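PDB 4DZ4: agmatinase from Burkholderia thailandensis, which probably catalyses the manganese-dependent hydrolysis of agmatine to putrescine and urea, as a hexameric member of the arginase family. Local coordinates for residues 163-168 / 260-265; 244-249 / 256-261; 289-294 / 299-304. All coordinates share one frame; numbering follows the deposited sequence.

Contact 1 (163-168 / 260-265); sequences DAHCDT and TPVAGG. With MN (manganese (II) ion), chain Q; MN (manganese (II) ion), chain P.
At the binuclear manganese site of the arginase fold, His165 and Ala164 of the metal-binding loop 163-168 pack against Thr260 and Val262. His165 binds one manganese through ND1 (2.3 Å), and the adjoining CE1 and NE2 of the ring meet 260-265. His165 CE1 lies 3.2 Å from Thr260 OG1, and His165 NE2 lies 3.6 Å from Val262 CG2. Both neighbours reach the imidazole obliquely, while the carbonyl O of Thr260 lies in the ring plane at its edge. Val262 (chi1 -175°) holds CG2 anti to its carbonyl carbon, and this methyl touches both the His165 ring and Ala164, whose CB is 4.0 Å away. Asp163 bridges the two metals, OD1 to the manganese of His165 and OD2 to the other, which Asp167 OD2 also binds. The backbone N of His165 donates to Asp163 OD1 (2.7 Å) from above the carboxylate plane, an Asx turn that ties the histidine to the bridging ligand. A water spans the metals and donates to Asp167 OD1. The loop leaves the C-terminal end of strand 158-162 and heads for helix 182-188, whose Met182 and Phe183 touch Asp167; 260-265 leads to helix 268-276, with Val262 packing on His307 of a second subunit.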
loop_
_atom_site.group_PDB
_atom_site.type_symbol
_atom_site.label_atom_id
_atom_site.label_comp_id
_atom_site.label_asym_id
_atom_site.label_seq_id
_atom_site.Cartn_x
_atom_site.Cartn_y
_atom_site.Cartn_z
ATOM N N ASP B 163 -22.006 -15.065 4.713
ATOM C CA ASP B 163 -22.054 -13.778 4.007
ATOM C C ASP B 163 -22.490 -12.704 4.964
ATOM O O ASP B 163 -23.315 -12.965 5.849
ATOM C CB ASP B 163 -23.100 -13.861 2.875
ATOM C CG ASP B 163 -22.809 -12.941 1.694
ATOM O OD1 ASP B 163 -22.476 -11.754 1.890
ATOM O OD2 ASP B 163 -23.018 -13.405 0.551
ATOM N N ALA B 164 -21.991 -11.493 4.759
ATOM C CA ALA B 164 -22.611 -10.325 5.398
ATOM C C ALA B 164 -23.978 -9.993 4.776
ATOM O O ALA B 164 -24.765 -9.258 5.386
ATOM C CB ALA B 164 -21.688 -9.102 5.275
ATOM N N HIS B 165 -24.232 -10.510 3.561
ATOM C CA HIS B 165 -25.387 -10.150 2.717
ATOM C C HIS B 165 -26.232 -11.373 2.355
ATOM O O HIS B 165 -25.720 -12.414 1.990
ATOM C CB HIS B 165 -24.920 -9.523 1.395
ATOM C CG HIS B 165 -23.957 -8.381 1.576
ATOM N ND1 HIS B 165 -22.608 -8.552 1.568
ATOM C CD2 HIS B 165 -24.186 -7.028 1.773
ATOM C CE1 HIS B 165 -22.013 -7.347 1.768
ATOM N NE2 HIS B 165 -22.980 -6.423 1.876
ATOM N N CYS B 166 -27.541 -11.202 2.397
ATOM C CA CYS B 166 -28.465 -12.300 2.077
ATOM C C CYS B 166 -28.540 -12.605 0.585
ATOM O O CYS B 166 -28.875 -13.741 0.184
ATOM C CB CYS B 166 -29.856 -11.975 2.609
ATOM S SG CYS B 166 -30.606 -10.508 1.867
ATOM N N ASP B 167 -28.225 -11.601 -0.237
ATOM C CA ASP B 167 -28.298 -11.718 -1.704
ATOM C C ASP B 167 -29.658 -12.212 -2.202
ATOM O O ASP B 167 -29.760 -12.844 -3.268
ATOM C CB ASP B 167 -27.125 -12.560 -2.227
ATOM C CG ASP B 167 -25.762 -11.947 -1.835
ATOM O OD1 ASP B 167 -25.729 -10.710 -1.588
ATOM O OD2 ASP B 167 -24.756 -12.679 -1.772
ATOM N N THR B 168 -30.703 -11.905 -1.435
ATOM C CA THR B 168 -32.073 -12.263 -1.782
ATOM C C THR B 168 -32.984 -11.031 -1.958
ATOM O O THR B 168 -34.198 -11.151 -1.925
ATOM C CB THR B 168 -32.683 -13.215 -0.709
ATOM O OG1 THR B 168 -32.516 -12.622 0.595
ATOM C CG2 THR B 168 -32.011 -14.576 -0.731
ATOM N N THR B 260 -17.552 -5.353 -0.984
ATOM C CA THR B 260 -18.632 -4.795 -0.143
ATOM C C THR B 260 -18.387 -5.092 1.340
ATOM O O THR B 260 -19.103 -5.911 1.963
ATOM C CB THR B 260 -20.058 -5.290 -0.562
ATOM O OG1 THR B 260 -20.029 -6.714 -0.715
ATOM C CG2 THR B 260 -20.496 -4.671 -1.880
ATOM N N PRO B 261 -17.381 -4.433 1.933
ATOM C CA PRO B 261 -17.019 -4.668 3.332
ATOM C C PRO B 261 -18.075 -4.093 4.294
ATOM O O PRO B 261 -18.526 -2.927 4.130
ATOM C CB PRO B 261 -15.688 -3.903 3.483
ATOM C CG PRO B 261 -15.720 -2.831 2.435
ATOM C CD PRO B 261 -16.424 -3.510 1.275
ATOM N N VAL B 262 -18.408 -4.876 5.322
ATOM C CA VAL B 262 -19.414 -4.451 6.315
ATOM C C VAL B 262 -18.844 -4.719 7.718
ATOM O O VAL B 262 -18.498 -5.881 8.047
ATOM C CB VAL B 262 -20.743 -5.234 6.158
ATOM C CG1 VAL B 262 -21.798 -4.697 7.115
ATOM C CG2 VAL B 262 -21.253 -5.174 4.719
ATOM N N ALA B 263 -18.748 -3.670 8.535
ATOM C CA ALA B 263 -18.176 -3.828 9.884
ATOM C C ALA B 263 -18.991 -4.817 10.742
ATOM O O ALA B 263 -20.209 -4.956 10.543
ATOM C CB ALA B 263 -18.186 -2.472 10.573
ATOM N N GLY B 264 -18.316 -5.440 11.710
ATOM C CA GLY B 264 -18.972 -6.285 12.743
ATOM C C GLY B 264 -19.021 -7.778 12.420
ATOM O O GLY B 264 -19.896 -8.496 12.926
ATOM N N GLY B 265 -18.142 -8.256 11.561
ATOM C CA GLY B 265 -18.249 -9.640 11.066
ATOM C C GLY B 265 -17.506 -10.673 11.917
ATOM O O GLY B 265 -17.095 -10.410 13.052
HETATM MN MN MN Q . -21.458 -10.344 0.683
HETATM MN MN MN P . -22.803 -12.412 -1.394
HETATM O O HOH W 1 -22.817 -10.536 -0.872
#

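Contact 2 (244-249 / 256-261); sequences TFDIDC and PGTGTP. With MN (manganese (II) ion), chain Q; MN (manganese (II) ion), chain P.
Asp248 and Thr258 carry most of this contact, in which the Asp-x-Asp metal motif at the end of strand 240-246 folds against the loop 256-261. Asp248 CB rests 3.7 Å from Thr258 CG2. Beyond CB the aspartate turns to the metal: CG stands between the backbone N and the carbonyl carbon (chi1 78°), and both oxygens bind the manganese shared with His165, OD1 at 2.2 Å and OD2 at 2.5 Å, a bidentate grip. Besides the metal, OD2 has the backbone N of Ala164 as its main polar partner. Asp246, the first aspartate of the motif, bridges the metals through OD2 alone, with a longer bond to the manganese of Asp167. Its OD1 accepts from the backbone N of Asp248 (3.0 Å), 42° out of the carboxylate plane; this Asx turn couples the two ligands, and the backbone N of Cys249 bonds to Asp246 O beside it.

With chi1 at -158°, Thr258 OG1 points away from its own N, to where the methyl CG2 of Ile247 crosses it at 3.6 Å. This hydroxyl also bonds to the carbonyl O of Glu290, beyond strand 282-289. Gly257, at the centre of an inverse gamma turn, sends its N to Thr301 OG1 on helix 300-323. A water joins the loop to the metal ligand: it donates to Thr258 OG1 (2.7 Å) and to Asp248 OD1 (2.9 Å), and accepts from the backbone N of Thr260 (3.0 Å).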
loop_
_atom_site.group_PDB
_atom_site.type_symbol
_atom_site.label_atom_id
_atom_site.label_comp_id
_atom_site.label_asym_id
_atom_site.label_seq_id
_atom_site.Cartn_x
_atom_site.Cartn_y
_atom_site.Cartn_z
ATOM N N THR B 244 -21.733 -22.042 0.179
ATOM C CA THR B 244 -21.201 -20.892 -0.556
ATOM C C THR B 244 -20.639 -19.922 0.468
ATOM O O THR B 244 -21.350 -19.492 1.377
ATOM C CB THR B 244 -22.256 -20.265 -1.513
ATOM O OG1 THR B 244 -21.701 -19.115 -2.166
ATOM C CG2 THR B 244 -23.556 -19.858 -0.774
ATOM N N PHE B 245 -19.353 -19.644 0.358
ATOM C CA PHE B 245 -18.679 -18.801 1.342
ATOM C C PHE B 245 -18.238 -17.487 0.716
ATOM O O PHE B 245 -17.263 -17.461 -0.044
ATOM C CB PHE B 245 -17.474 -19.527 1.956
ATOM C CG PHE B 245 -17.024 -18.934 3.264
ATOM C CD1 PHE B 245 -16.407 -17.687 3.289
ATOM C CD2 PHE B 245 -17.247 -19.617 4.482
ATOM C CE1 PHE B 245 -16.009 -17.093 4.491
ATOM C CE2 PHE B 245 -16.820 -19.054 5.684
ATOM C CZ PHE B 245 -16.201 -17.786 5.695
ATOM N N ASP B 246 -18.940 -16.411 1.049
ATOM C CA ASP B 246 -18.553 -15.059 0.614
ATOM C C ASP B 246 -17.569 -14.566 1.679
ATOM O O ASP B 246 -17.920 -14.492 2.837
ATOM C CB ASP B 246 -19.820 -14.194 0.492
ATOM C CG ASP B 246 -19.536 -12.702 0.092
ATOM O OD1 ASP B 246 -18.385 -12.241 0.208
ATOM O OD2 ASP B 246 -20.500 -12.006 -0.309
ATOM N N ILE B 247 -16.321 -14.299 1.287
ATOM C CA ILE B 247 -15.279 -13.879 2.224
ATOM C C ILE B 247 -15.673 -12.645 3.064
ATOM O O ILE B 247 -15.166 -12.470 4.181
ATOM C CB ILE B 247 -13.921 -13.701 1.501
ATOM C CG1 ILE B 247 -12.728 -13.952 2.479
ATOM C CG2 ILE B 247 -13.859 -12.335 0.771
ATOM C CD1 ILE B 247 -12.656 -15.332 3.116
ATOM N N ASP B 248 -16.616 -11.840 2.572
ATOM C CA ASP B 248 -17.094 -10.681 3.359
ATOM C C ASP B 248 -17.959 -11.068 4.565
ATOM O O ASP B 248 -18.366 -10.207 5.346
ATOM C CB ASP B 248 -17.736 -9.590 2.469
ATOM C CG ASP B 248 -19.185 -9.909 2.006
ATOM O OD1 ASP B 248 -19.571 -9.287 0.982
ATOM O OD2 ASP B 248 -19.913 -10.743 2.598
ATOM N N CYS B 249 -18.214 -12.373 4.723
ATOM C CA CYS B 249 -18.728 -12.898 6.014
ATOM C C CYS B 249 -17.744 -12.456 7.151
ATOM O O CYS B 249 -18.164 -12.047 8.237
ATOM C CB CYS B 249 -18.777 -14.430 5.953
ATOM S SG CYS B 249 -19.402 -15.144 7.490
ATOM N N PRO B 256 -10.069 -7.575 4.383
ATOM C CA PRO B 256 -10.190 -6.216 3.801
ATOM C C PRO B 256 -10.360 -6.259 2.279
ATOM O O PRO B 256 -10.883 -5.300 1.675
ATOM C CB PRO B 256 -8.850 -5.556 4.168
ATOM C CG PRO B 256 -7.871 -6.707 4.370
ATOM C CD PRO B 256 -8.748 -7.764 5.034
ATOM N N GLY B 257 -9.891 -7.351 1.682
ATOM C CA GLY B 257 -9.849 -7.496 0.229
ATOM C C GLY B 257 -11.163 -7.989 -0.328
ATOM O O GLY B 257 -11.249 -9.097 -0.818
ATOM N N THR B 258 -12.180 -7.138 -0.285
ATOM C CA THR B 258 -13.495 -7.538 -0.772
ATOM C C THR B 258 -14.259 -6.308 -1.261
ATOM O O THR B 258 -13.940 -5.176 -0.885
ATOM C CB THR B 258 -14.239 -8.382 0.301
ATOM O OG1 THR B 258 -15.264 -9.176 -0.340
ATOM C CG2 THR B 258 -14.826 -7.482 1.421
ATOM N N GLY B 259 -15.242 -6.515 -2.134
ATOM C CA GLY B 259 -15.908 -5.386 -2.798
ATOM C C GLY B 259 -16.947 -4.653 -1.961
ATOM O O GLY B 259 -17.222 -3.485 -2.222
ATOM N N THR B 260 -17.552 -5.353 -0.984
ATOM C CA THR B 260 -18.632 -4.795 -0.143
ATOM C C THR B 260 -18.387 -5.092 1.340
ATOM O O THR B 260 -19.103 -5.911 1.963
ATOM C CB THR B 260 -20.058 -5.290 -0.562
ATOM O OG1 THR B 260 -20.029 -6.714 -0.715
ATOM C CG2 THR B 260 -20.496 -4.671 -1.880
ATOM N N PRO B 261 -17.381 -4.433 1.933
ATOM C CA PRO B 261 -17.019 -4.668 3.332
ATOM C C PRO B 261 -18.075 -4.093 4.294
ATOM O O PRO B 261 -18.526 -2.927 4.130
ATOM C CB PRO B 261 -15.688 -3.903 3.483
ATOM C CG PRO B 261 -15.720 -2.831 2.435
ATOM C CD PRO B 261 -16.424 -3.510 1.275
HETATM MN MN MN Q . -21.458 -10.344 0.683
HETATM MN MN MN P . -22.803 -12.412 -1.394
HETATM O O HOH W 2 -17.706 -8.373 -0.986
HETATM O O HOH W 1 -22.817 -10.536 -0.872
#

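Contact 3 (289-294 / 299-304); sequences VEVAPA and EITAIA. With EDO (1,2-ethanediol), chain V.
Val291 meets Ala302 and Thr301 through its two methyls, a small and wholly apolar contact. CG1 of Val291 lies 4.2 Å from Ala302 CB, and Val291 CG2 lies 4.3 Å from Thr301 CG2. With chi1 at 173° the two methyls of Val291 divide the work, CG1 going to the alanine and CG2 to the threonine. Val73 on helix 69-76 touches Val291 as well, and Ala76 of the same helix touches Ala302, so helix 69-76 packs on both partners.

The segments belong to the last beta-alpha connection of the parallel sheet: 289-294 runs off strand 282-289, and after a few residues 299-304 opens the C-terminal helix 300-323. Glu299 stands at the N-cap position, and the helical bonding starts with Ile303 N to Glu299 O at 2.8 Å. Asp296, between the two segments, holds this end: its OD1 bonds to Thr301 OG1 and its OD2 to the backbone N of Ala302.

Farther out, the Glu299 side chain extends to the subunit interface. Each of its carboxylate oxygens accepts from one hydroxyl of a 1,2-ethanediol, probably from the crystallisation liquor, with OE1 2.7 Å from its O1 and OE2 2.8 Å from its O2. Glu299 OE1 also forms a salt bridge with Arg63 of a third subunit.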
loop_
_atom_site.group_PDB
_atom_site.type_symbol
_atom_site.label_atom_id
_atom_site.label_comp_id
_atom_site.label_asym_id
_atom_site.label_seq_id
_atom_site.Cartn_x
_atom_site.Cartn_y
_atom_site.Cartn_z
ATOM N N VAL B 289 -16.059 -17.082 -2.565
ATOM C CA VAL B 289 -16.219 -15.969 -3.516
ATOM C C VAL B 289 -15.860 -14.614 -2.904
ATOM O O VAL B 289 -15.699 -14.489 -1.678
ATOM C CB VAL B 289 -17.670 -15.874 -4.025
ATOM C CG1 VAL B 289 -18.013 -17.172 -4.797
ATOM C CG2 VAL B 289 -18.670 -15.646 -2.874
ATOM N N GLU B 290 -15.720 -13.638 -3.811
ATOM C CA GLU B 290 -15.642 -12.187 -3.533
ATOM C C GLU B 290 -14.258 -11.753 -3.025
ATOM O O GLU B 290 -14.114 -10.625 -2.549
ATOM C CB GLU B 290 -16.768 -11.714 -2.597
ATOM C CG GLU B 290 -18.193 -11.824 -3.192
ATOM C CD GLU B 290 -18.566 -10.705 -4.186
ATOM O OE1 GLU B 290 -17.787 -9.775 -4.455
ATOM O OE2 GLU B 290 -19.676 -10.756 -4.722
ATOM N N VAL B 291 -13.241 -12.602 -3.151
ATOM C CA VAL B 291 -11.872 -12.104 -2.870
ATOM C C VAL B 291 -11.475 -11.097 -3.982
ATOM O O VAL B 291 -11.571 -11.422 -5.178
ATOM C CB VAL B 291 -10.865 -13.263 -2.783
ATOM C CG1 VAL B 291 -9.446 -12.700 -2.659
ATOM C CG2 VAL B 291 -11.195 -14.190 -1.569
ATOM N N ALA B 292 -11.063 -9.884 -3.582
ATOM C CA ALA B 292 -10.689 -8.823 -4.527
ATOM C C ALA B 292 -9.268 -8.368 -4.164
ATOM O O ALA B 292 -9.087 -7.563 -3.242
ATOM C CB ALA B 292 -11.702 -7.670 -4.447
ATOM N N PRO B 293 -8.244 -8.936 -4.826
ATOM C CA PRO B 293 -6.869 -8.740 -4.329
ATOM C C PRO B 293 -6.375 -7.276 -4.379
ATOM O O PRO B 293 -5.464 -6.902 -3.602
ATOM C CB PRO B 293 -6.021 -9.637 -5.241
ATOM C CG PRO B 293 -6.902 -9.944 -6.417
ATOM C CD PRO B 293 -8.303 -9.987 -5.867
ATOM N N ALA B 294 -6.939 -6.461 -5.255
ATOM C CA ALA B 294 -6.546 -5.030 -5.271
ATOM C C ALA B 294 -6.826 -4.349 -3.942
ATOM O O ALA B 294 -6.206 -3.346 -3.643
ATOM C CB ALA B 294 -7.262 -4.287 -6.388
ATOM N N GLU B 299 -2.121 -10.157 1.513
ATOM C CA GLU B 299 -2.846 -11.370 1.134
ATOM C C GLU B 299 -3.711 -11.967 2.225
ATOM O O GLU B 299 -4.165 -13.113 2.076
ATOM C CB GLU B 299 -1.885 -12.469 0.649
ATOM C CG GLU B 299 -0.969 -12.088 -0.492
ATOM C CD GLU B 299 -0.129 -13.277 -0.882
ATOM O OE1 GLU B 299 0.710 -13.733 -0.055
ATOM O OE2 GLU B 299 -0.355 -13.808 -1.985
ATOM N N ILE B 300 -3.948 -11.239 3.316
ATOM C CA ILE B 300 -4.641 -11.891 4.443
ATOM C C ILE B 300 -6.049 -12.392 4.059
ATOM O O ILE B 300 -6.523 -13.418 4.593
ATOM C CB ILE B 300 -4.630 -11.053 5.739
ATOM C CG1 ILE B 300 -5.609 -9.847 5.643
ATOM C CG2 ILE B 300 -3.174 -10.694 6.142
ATOM C CD1 ILE B 300 -5.803 -9.095 6.952
ATOM N N THR B 301 -6.715 -11.678 3.151
ATOM C CA THR B 301 -8.067 -12.094 2.733
ATOM C C THR B 301 -8.016 -13.379 1.935
ATOM O O THR B 301 -8.773 -14.337 2.194
ATOM C CB THR B 301 -8.753 -11.037 1.871
ATOM O OG1 THR B 301 -8.693 -9.767 2.552
ATOM C CG2 THR B 301 -10.233 -11.415 1.621
ATOM N N ALA B 302 -7.106 -13.385 0.971
ATOM C CA ALA B 302 -6.895 -14.566 0.140
ATOM C C ALA B 302 -6.427 -15.774 0.970
ATOM O O ALA B 302 -6.826 -16.911 0.661
ATOM C CB ALA B 302 -5.920 -14.251 -0.994
ATOM N N ILE B 303 -5.594 -15.521 1.992
ATOM C CA ILE B 303 -5.117 -16.578 2.877
ATOM C C ILE B 303 -6.321 -17.181 3.618
ATOM O O ILE B 303 -6.485 -18.413 3.640
ATOM C CB ILE B 303 -4.048 -16.045 3.864
ATOM C CG1 ILE B 303 -2.721 -15.820 3.108
ATOM C CG2 ILE B 303 -3.858 -17.066 4.998
ATOM C CD1 ILE B 303 -1.728 -14.975 3.872
ATOM N N ALA B 304 -7.186 -16.325 4.157
ATOM C CA ALA B 304 -8.359 -16.854 4.848
ATOM C C ALA B 304 -9.240 -17.685 3.884
ATOM O O ALA B 304 -9.724 -18.757 4.259
ATOM C CB ALA B 304 -9.151 -15.744 5.524
HETATM C C1 EDO V . 4.007 -13.664 -1.351
HETATM O O1 EDO V . 3.252 -13.008 -0.331
HETATM C C2 EDO V . 3.183 -13.821 -2.636
HETATM O O2 EDO V . 2.180 -14.853 -2.484
#

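Contacts 1 and 2, with centres about 7 Å apart, both supply ligands to one manganese pair and share Thr260 and Pro261. Asp163 OD1 of contact 1 lies 2.8 Å from Asp248 OD2 of contact 2, a closeness of carboxylates that the metal they share probably offsets. His139, from neither contact, also binds the metal of Asp167, and the bridging water belongs to both contacts. Contact 3 binds neither metal and lies farther off, its centre about 8 Å from that of contact 2 and about 15 Å from that of contact 1. The neighbouring strands 240-246 and 282-289 link it to contact 2, with a probable hydrogen bond from Val289 N to Phe245 O (2.8 Å); Glu290 CB packs 3.3 Å from Asp246 OD1.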